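Side-chain contacts in ethanolamine utilization protein EutL (Clostridium perfringens E str. JGS1987, PDB 4TME), which forms part of the shell of the ethanolamine-utilization microcompartment, binds ethanolamine, and probably controls opening of a transport pore in response to it: residues C173-F176 with A177-T180; L150-P154 with L155-Y159; E22-K26 with L27-P31. All coordinates share one frame; numbering follows the deposited sequence. Where two conformers were deposited one is given.

Interaction 1. Residues C173-F176 with A177-T180. With ETA (ethanolamine), chain J.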
loop_
_atom_site.group_PDB
_atom_site.type_symbol
_atom_site.label_atom_id
_atom_site.label_comp_id
_atom_site.label_asym_id
_atom_site.label_seq_id
_atom_site.Cartn_x
_atom_site.Cartn_y
_atom_site.Cartn_z
ATOM N N CYS C 173 -23.377 3.783 -5.462
ATOM C CA CYS C 173 -22.936 2.974 -6.599
ATOM C C CYS C 173 -21.637 2.220 -6.332
ATOM O O CYS C 173 -21.539 1.017 -6.597
ATOM C CB CYS C 173 -22.756 3.857 -7.829
ATOM S SG CYS C 173 -24.276 4.597 -8.295
ATOM N N GLU C 174 -20.645 2.931 -5.816
ATOM C CA GLU C 174 -19.342 2.360 -5.536
ATOM C C GLU C 174 -18.765 3.002 -4.286
ATOM O O GLU C 174 -18.797 4.229 -4.144
ATOM C CB GLU C 174 -18.391 2.569 -6.721
ATOM C CG GLU C 174 -17.021 1.944 -6.548
ATOM C CD GLU C 174 -16.987 0.482 -6.973
ATOM O OE1 GLU C 174 -16.129 0.137 -7.818
ATOM O OE2 GLU C 174 -17.807 -0.319 -6.470
ATOM N N PHE C 175 -18.277 2.168 -3.372
ATOM C CA PHE C 175 -17.718 2.615 -2.098
ATOM C C PHE C 175 -16.208 2.464 -2.170
ATOM O O PHE C 175 -15.726 1.378 -2.487
ATOM C CB PHE C 175 -18.307 1.760 -0.961
ATOM C CG PHE C 175 -17.759 2.046 0.406
ATOM C CD1 PHE C 175 -17.798 3.325 0.935
ATOM C CD2 PHE C 175 -17.259 1.008 1.208
ATOM C CE1 PHE C 175 -17.315 3.581 2.215
ATOM C CE2 PHE C 175 -16.784 1.256 2.487
ATOM C CZ PHE C 175 -16.816 2.537 2.997
ATOM N N PHE C 176 -15.461 3.531 -1.914
ATOM C CA PHE C 176 -14.011 3.458 -1.868
ATOM C C PHE C 176 -13.627 3.267 -0.407
ATOM O O PHE C 176 -13.574 4.238 0.347
ATOM C CB PHE C 176 -13.352 4.736 -2.397
ATOM C CG PHE C 176 -13.902 5.225 -3.715
ATOM C CD1 PHE C 176 -14.036 4.376 -4.786
ATOM C CD2 PHE C 176 -14.250 6.557 -3.861
ATOM C CE1 PHE C 176 -14.522 4.859 -6.016
ATOM C CE2 PHE C 176 -14.749 7.042 -5.074
ATOM C CZ PHE C 176 -14.879 6.192 -6.131
ATOM N N ALA C 177 -13.395 2.026 0.002
ATOM C CA ALA C 177 -13.213 1.756 1.432
ATOM C C ALA C 177 -11.847 2.214 1.926
ATOM O O ALA C 177 -10.834 1.962 1.268
ATOM C CB ALA C 177 -13.401 0.272 1.713
ATOM N N PRO C 178 -11.799 2.834 3.122
ATOM C CA PRO C 178 -10.523 3.385 3.601
ATOM C C PRO C 178 -9.580 2.316 4.120
ATOM O O PRO C 178 -10.035 1.484 4.911
ATOM C CB PRO C 178 -10.940 4.309 4.744
ATOM C CG PRO C 178 -12.239 3.771 5.213
ATOM C CD PRO C 178 -12.926 3.276 3.956
ATOM N N PRO C 179 -8.307 2.327 3.720
ATOM C CA PRO C 179 -7.666 3.232 2.751
ATOM C C PRO C 179 -7.711 2.697 1.345
ATOM O O PRO C 179 -7.563 1.488 1.124
ATOM C CB PRO C 179 -6.219 3.262 3.212
ATOM C CG PRO C 179 -5.980 1.857 3.641
ATOM C CD PRO C 179 -7.318 1.398 4.279
ATOM N N THR C 180 -7.863 3.608 0.388
ATOM C CA THR C 180 -7.419 3.301 -0.967
ATOM C C THR C 180 -5.895 3.483 -0.994
ATOM O O THR C 180 -5.308 3.801 0.048
ATOM C CB THR C 180 -8.107 4.203 -1.965
ATOM O OG1 THR C 180 -7.824 5.563 -1.627
ATOM C CG2 THR C 180 -9.596 3.949 -1.883
HETATM C CA ETA J . -10.781 6.507 -4.837
HETATM N N ETA J . -9.818 6.942 -5.812
HETATM C C ETA J . -10.667 7.417 -3.632
HETATM O O ETA J . -9.432 7.200 -2.972
#
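The ethanolamine pocket takes two of its walls from this turn, F176 at the end of a strand and T180 in the loop that follows. The CB of F176 rests against CG2 of T180 at 3.9 Å, and the ligand lies beside both residues. Its carbon CA sits over one face of the F176 ring, shifted toward the rim, 3.6 Å from F176 CG. T180 OG1 and the hydroxyl O of ethanolamine share a hydrogen bond of 2.7 Å. T180 OG1 also makes a weak hydrogen bond to F184 O. The T180 torsion (chi1 58°) sets OG1 between the backbone N and carbonyl carbon and leaves CG2 to meet F176. The ligand thus has a ring against its carbons and a hydroxyl at its oxygen. D45 OD1 is also hydrogen-bonded to ethanolamine.

F175 points the other way from the strand. Its ring packs on the loop, with A177 CA over one face in a CH-pi contact, 4.1 Å from the centroid. F175 CE2 also touches A177 CB at 3.6 Å. P178 CD meets F175 CZ obliquely. A cis peptide bond precedes P179 within the turn that brings T180 to the ligand. Y64 OH of the second subunit is hydrogen-bonded to P178 O.

Helix 154-167 packs against F175 and P178. Strand 171-176 pairs with strand 185-191, with a classic beta bulge at C173 and E174 opposite L188.

Interaction 2. Residues L150-P154 with L155-Y159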
loop_
_atom_site.group_PDB
_atom_site.type_symbol
_atom_site.label_atom_id
_atom_site.label_comp_id
_atom_site.label_asym_id
_atom_site.label_seq_id
_atom_site.Cartn_x
_atom_site.Cartn_y
_atom_site.Cartn_z
ATOM N N LEU C 150 -17.181 11.706 -4.631
ATOM C CA LEU C 150 -16.903 12.229 -3.287
ATOM C C LEU C 150 -15.660 11.550 -2.715
ATOM O O LEU C 150 -15.637 10.320 -2.601
ATOM C CB LEU C 150 -18.101 11.977 -2.373
ATOM C CG LEU C 150 -19.447 12.467 -2.923
ATOM C CD1 LEU C 150 -20.590 12.171 -1.948
ATOM C CD2 LEU C 150 -19.406 13.952 -3.246
ATOM N N VAL C 151 -14.635 12.337 -2.384
ATOM C CA VAL C 151 -13.394 11.793 -1.836
ATOM C C VAL C 151 -12.885 12.664 -0.693
ATOM O O VAL C 151 -12.871 13.874 -0.800
ATOM C CB VAL C 151 -12.292 11.686 -2.916
ATOM C CG1 VAL C 151 -11.032 11.030 -2.338
ATOM C CG2 VAL C 151 -12.790 10.888 -4.108
ATOM N N ALA C 152 -12.483 12.034 0.406
ATOM C CA ALA C 152 -11.850 12.749 1.508
ATOM C C ALA C 152 -10.993 11.776 2.308
ATOM O O ALA C 152 -10.993 10.581 2.039
ATOM C CB ALA C 152 -12.912 13.404 2.406
ATOM N N PRO C 153 -10.235 12.290 3.287
ATOM C CA PRO C 153 -9.463 11.335 4.095
ATOM C C PRO C 153 -10.414 10.414 4.878
ATOM O O PRO C 153 -11.599 10.707 4.968
ATOM C CB PRO C 153 -8.629 12.243 5.004
ATOM C CG PRO C 153 -8.533 13.550 4.224
ATOM C CD PRO C 153 -9.897 13.688 3.603
ATOM N N PRO C 154 -9.912 9.301 5.419
ATOM C CA PRO C 154 -10.789 8.210 5.878
ATOM C C PRO C 154 -11.948 8.590 6.826
ATOM O O PRO C 154 -13.080 8.262 6.477
ATOM C CB PRO C 154 -9.793 7.259 6.561
ATOM C CG PRO C 154 -8.549 7.461 5.727
ATOM C CD PRO C 154 -8.487 8.931 5.539
ATOM N N LEU C 155 -11.706 9.212 7.973
ATOM C CA LEU C 155 -12.810 9.469 8.900
ATOM C C LEU C 155 -13.739 10.553 8.342
ATOM O O LEU C 155 -14.957 10.426 8.414
ATOM C CB LEU C 155 -12.273 9.835 10.286
ATOM C CG LEU C 155 -13.330 10.136 11.377
ATOM C CD1 LEU C 155 -12.805 9.703 12.728
ATOM C CD2 LEU C 155 -13.700 11.596 11.425
ATOM N N GLU C 156 -13.168 11.617 7.793
ATOM C CA GLU C 156 -13.956 12.671 7.177
ATOM C C GLU C 156 -14.888 12.066 6.120
ATOM O O GLU C 156 -16.077 12.434 6.040
ATOM C CB GLU C 156 -13.042 13.727 6.508
ATOM C CG GLU C 156 -12.119 14.471 7.444
ATOM C CD GLU C 156 -10.732 13.855 7.529
ATOM O OE1 GLU C 156 -10.625 12.639 7.793
ATOM O OE2 GLU C 156 -9.745 14.604 7.325
ATOM N N ALA C 157 -14.333 11.184 5.293
ATOM C CA ALA C 157 -15.109 10.579 4.209
ATOM C C ALA C 157 -16.301 9.788 4.746
ATOM O O ALA C 157 -17.400 9.880 4.214
ATOM C CB ALA C 157 -14.227 9.678 3.331
ATOM N N MET C 158 -16.100 8.991 5.794
ATOM C CA MET C 158 -17.203 8.190 6.336
ATOM C C MET C 158 -18.306 9.069 6.929
ATOM O O MET C 158 -19.496 8.851 6.697
ATOM C CB MET C 158 -16.675 7.211 7.390
ATOM C CG MET C 158 -15.678 6.154 6.841
ATOM S SD MET C 158 -16.247 5.178 5.443
ATOM C CE MET C 158 -17.619 4.368 6.223
ATOM N N TYR C 159 -17.912 10.051 7.717
ATOM C CA TYR C 159 -18.843 10.994 8.316
ATOM C C TYR C 159 -19.601 11.765 7.241
ATOM O O TYR C 159 -20.817 11.902 7.298
ATOM C CB TYR C 159 -18.059 11.943 9.227
ATOM C CG TYR C 159 -18.878 12.963 9.969
ATOM C CD1 TYR C 159 -19.477 12.647 11.180
ATOM C CD2 TYR C 159 -19.005 14.258 9.491
ATOM C CE1 TYR C 159 -20.201 13.580 11.873
ATOM C CE2 TYR C 159 -19.726 15.206 10.177
ATOM C CZ TYR C 159 -20.321 14.862 11.370
ATOM O OH TYR C 159 -21.045 15.806 12.056
#
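The carbonyl oxygen of P153 receives the backbone N of A157 in the shortest hydrogen bond here, 2.8 Å. The donor lies nearly on the line of the C=O bond, at a C=O...N angle of 175°. A157 CB also packs against this oxygen, 3.3 Å from P153 O. The next bond of the first turn runs from M158 N to P154 O at 3.2 Å. M158 CG comes close to the same oxygen.

The side chain of E156 folds back over the proline ring of P153. Its CG is anti to its own carbonyl carbon (chi1 -62°), and the bend at chi2 brings the carboxylate round to the ring. OE1 of E156 meets P153 CB at 3.5 Å, and OE2 touches P153 CG at the same distance. These are van der Waals contacts with ring carbons. E156 is buried, and its CB also comes near A152 CB.

A152 ends the strand and faces the helix. Its CB packs against A157 CB at 4.1 Å. Two such small side chains probably let the strand end and the first helical turn come close together.

P153 caps the helix and P154 is its first residue. Together they lead strand 146-152 into helix 154-167 within a BMC domain. V151, in the same strand, touches ethanolamine. M68 and T77 of the second subunit pack on P154 and P153, respectively. A157 packs on A185 of strand 185-191. A152 pairs with that same A185 through the backbone, while its side chain meets F203 and V207 of helix 193-212.

Interaction 3. Residues E22-K26 with L27-P31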
loop_
_atom_site.group_PDB
_atom_site.type_symbol
_atom_site.label_atom_id
_atom_site.label_comp_id
_atom_site.label_asym_id
_atom_site.label_seq_id
_atom_site.Cartn_x
_atom_site.Cartn_y
_atom_site.Cartn_z
ATOM N N GLU C 22 2.144 -9.284 -26.643
ATOM C CA GLU C 22 2.514 -9.770 -25.320
ATOM C C GLU C 22 2.010 -8.818 -24.236
ATOM O O GLU C 22 1.572 -9.251 -23.166
ATOM C CB GLU C 22 4.032 -9.952 -25.219
ATOM C CG GLU C 22 4.582 -11.171 -25.965
ATOM C CD GLU C 22 4.352 -12.496 -25.225
ATOM O OE1 GLU C 22 5.333 -13.254 -25.041
ATOM O OE2 GLU C 22 3.194 -12.786 -24.839
ATOM N N MET C 23 2.056 -7.522 -24.513
ATOM C CA MET C 23 1.515 -6.538 -23.587
ATOM C C MET C 23 -0.009 -6.485 -23.636
ATOM O O MET C 23 -0.655 -6.369 -22.594
ATOM C CB MET C 23 2.074 -5.161 -23.888
ATOM C CG MET C 23 1.558 -4.091 -22.961
ATOM S SD MET C 23 2.284 -2.479 -23.295
ATOM C CE MET C 23 3.996 -2.853 -23.032
ATOM N N ALA C 24 -0.569 -6.584 -24.841
ATOM C CA ALA C 24 -2.016 -6.574 -25.019
ATOM C C ALA C 24 -2.634 -7.649 -24.136
ATOM O O ALA C 24 -3.649 -7.405 -23.474
ATOM C CB ALA C 24 -2.388 -6.786 -26.489
ATOM N N LYS C 25 -1.995 -8.819 -24.080
ATOM C CA LYS C 25 -2.500 -9.923 -23.274
ATOM C C LYS C 25 -2.443 -9.631 -21.775
ATOM O O LYS C 25 -3.397 -9.944 -21.040
ATOM C CB LYS C 25 -1.717 -11.213 -23.563
ATOM C CG LYS C 25 -2.446 -12.177 -24.493
ATOM C CD LYS C 25 -1.655 -13.472 -24.733
ATOM C CE LYS C 25 -0.592 -13.303 -25.818
ATOM N NZ LYS C 25 -1.155 -13.023 -27.185
ATOM N N LYS C 26 -1.341 -9.043 -21.309
ATOM C CA LYS C 26 -1.212 -8.778 -19.880
ATOM C C LYS C 26 -2.152 -7.662 -19.422
ATOM O O LYS C 26 -2.552 -7.618 -18.250
ATOM C CB LYS C 26 0.241 -8.438 -19.513
ATOM C CG LYS C 26 1.191 -9.632 -19.608
ATOM C CD LYS C 26 0.884 -10.708 -18.552
ATOM C CE LYS C 26 1.893 -11.839 -18.594
ATOM N NZ LYS C 26 1.576 -12.894 -17.582
ATOM N N LEU C 27 -2.510 -6.770 -20.338
ATOM C CA LEU C 27 -3.455 -5.695 -20.032
ATOM C C LEU C 27 -4.908 -6.094 -20.336
ATOM O O LEU C 27 -5.826 -5.304 -20.119
ATOM C CB LEU C 27 -3.095 -4.438 -20.820
ATOM C CG LEU C 27 -1.796 -3.750 -20.422
ATOM C CD1 LEU C 27 -1.492 -2.604 -21.383
ATOM C CD2 LEU C 27 -1.872 -3.245 -18.971
ATOM N N GLU C 28 -5.099 -7.311 -20.835
ATOM C CA GLU C 28 -6.426 -7.837 -21.145
ATOM C C GLU C 28 -7.204 -6.929 -22.104
ATOM O O GLU C 28 -8.404 -6.680 -21.927
ATOM C CB GLU C 28 -7.217 -8.054 -19.846
ATOM C CG GLU C 28 -6.518 -9.002 -18.884
ATOM C CD GLU C 28 -7.331 -9.328 -17.644
ATOM O OE1 GLU C 28 -8.055 -8.448 -17.133
ATOM O OE2 GLU C 28 -7.228 -10.472 -17.172
ATOM N N LEU C 29 -6.510 -6.454 -23.129
ATOM C CA LEU C 29 -7.103 -5.576 -24.129
ATOM C C LEU C 29 -8.055 -6.317 -25.052
ATOM O O LEU C 29 -7.913 -7.532 -25.276
ATOM C CB LEU C 29 -6.019 -4.927 -24.972
ATOM C CG LEU C 29 -4.968 -4.099 -24.233
ATOM C CD1 LEU C 29 -4.013 -3.531 -25.254
ATOM C CD2 LEU C 29 -5.628 -2.991 -23.430
ATOM N N GLU C 30 -8.995 -5.568 -25.624
ATOM C CA GLU C 30 -9.857 -6.090 -26.683
ATOM C C GLU C 30 -9.119 -6.120 -28.016
ATOM O O GLU C 30 -8.149 -5.388 -28.211
ATOM C CB GLU C 30 -11.127 -5.241 -26.825
ATOM C CG GLU C 30 -11.956 -5.102 -25.564
ATOM C CD GLU C 30 -12.502 -6.420 -25.073
ATOM O OE1 GLU C 30 -12.428 -7.420 -25.816
ATOM O OE2 GLU C 30 -13.011 -6.458 -23.934
ATOM N N PRO C 31 -9.588 -6.957 -28.958
ATOM C CA PRO C 31 -8.923 -7.082 -30.257
ATOM C C PRO C 31 -8.779 -5.761 -31.004
ATOM O O PRO C 31 -7.800 -5.578 -31.725
ATOM C CB PRO C 31 -9.843 -8.041 -31.030
ATOM C CG PRO C 31 -10.503 -8.845 -29.991
ATOM C CD PRO C 31 -10.707 -7.909 -28.825
#
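L27 N donates to M23 O at 2.9 Å where a short helix ends. The two side chains run alongside one another, and in one of the two conformers of M23 its CG meets L27 CD1 at 3.7 Å. A24 O accepts the N-H of L29 at 3.0 Å. That bond is nearly straight at the hydrogen (174°). E28 N reaches K25 O in a weak bond of 3.1 Å. E28 N lies slightly nearer A24 O, at 3.0 Å, but the angle there is too poor for a bond.

This is a Schellman motif. E28 takes positive phi (56°) and turns the chain out of helix 21-26. The bonds from E28 N and L29 N reach back into the last turn, so K25 O and A24 O have partners where the helix stops. The side chain of L29 follows the same turn, and its CD1 packs on A24 CB at 3.8 Å.

M23, L27 and L29 all pack on L36 of strand 35-41. L27 reaches Y64 of strand 61-67, and L29 reaches V63. On the third subunit, M172 N is hydrogen-bonded to E22 OE1 in one of the two conformers of E22, and M158 packs on L27.

How the interactions relate
Along the chain the order is interaction 3, then interaction 2, then interaction 1. Interactions 1 and 2 have centres 10 Å apart and share one six-stranded sheet. They touch directly, with M158 SD 3.6 Å from F175 CZ and P154 packing on P178. Helix 154-167 connects their two strands, so the turn at its start lies against the loop that helps bind ethanolamine. Within one chain, interaction 3 is about 27 Å from interaction 1 and 35 Å from interaction 2, centre to centre. It packs against the other, four-stranded sheet. In the trimer these regions meet across subunits: F175 packs on K26 of the second subunit, and L27 on M158 of the third.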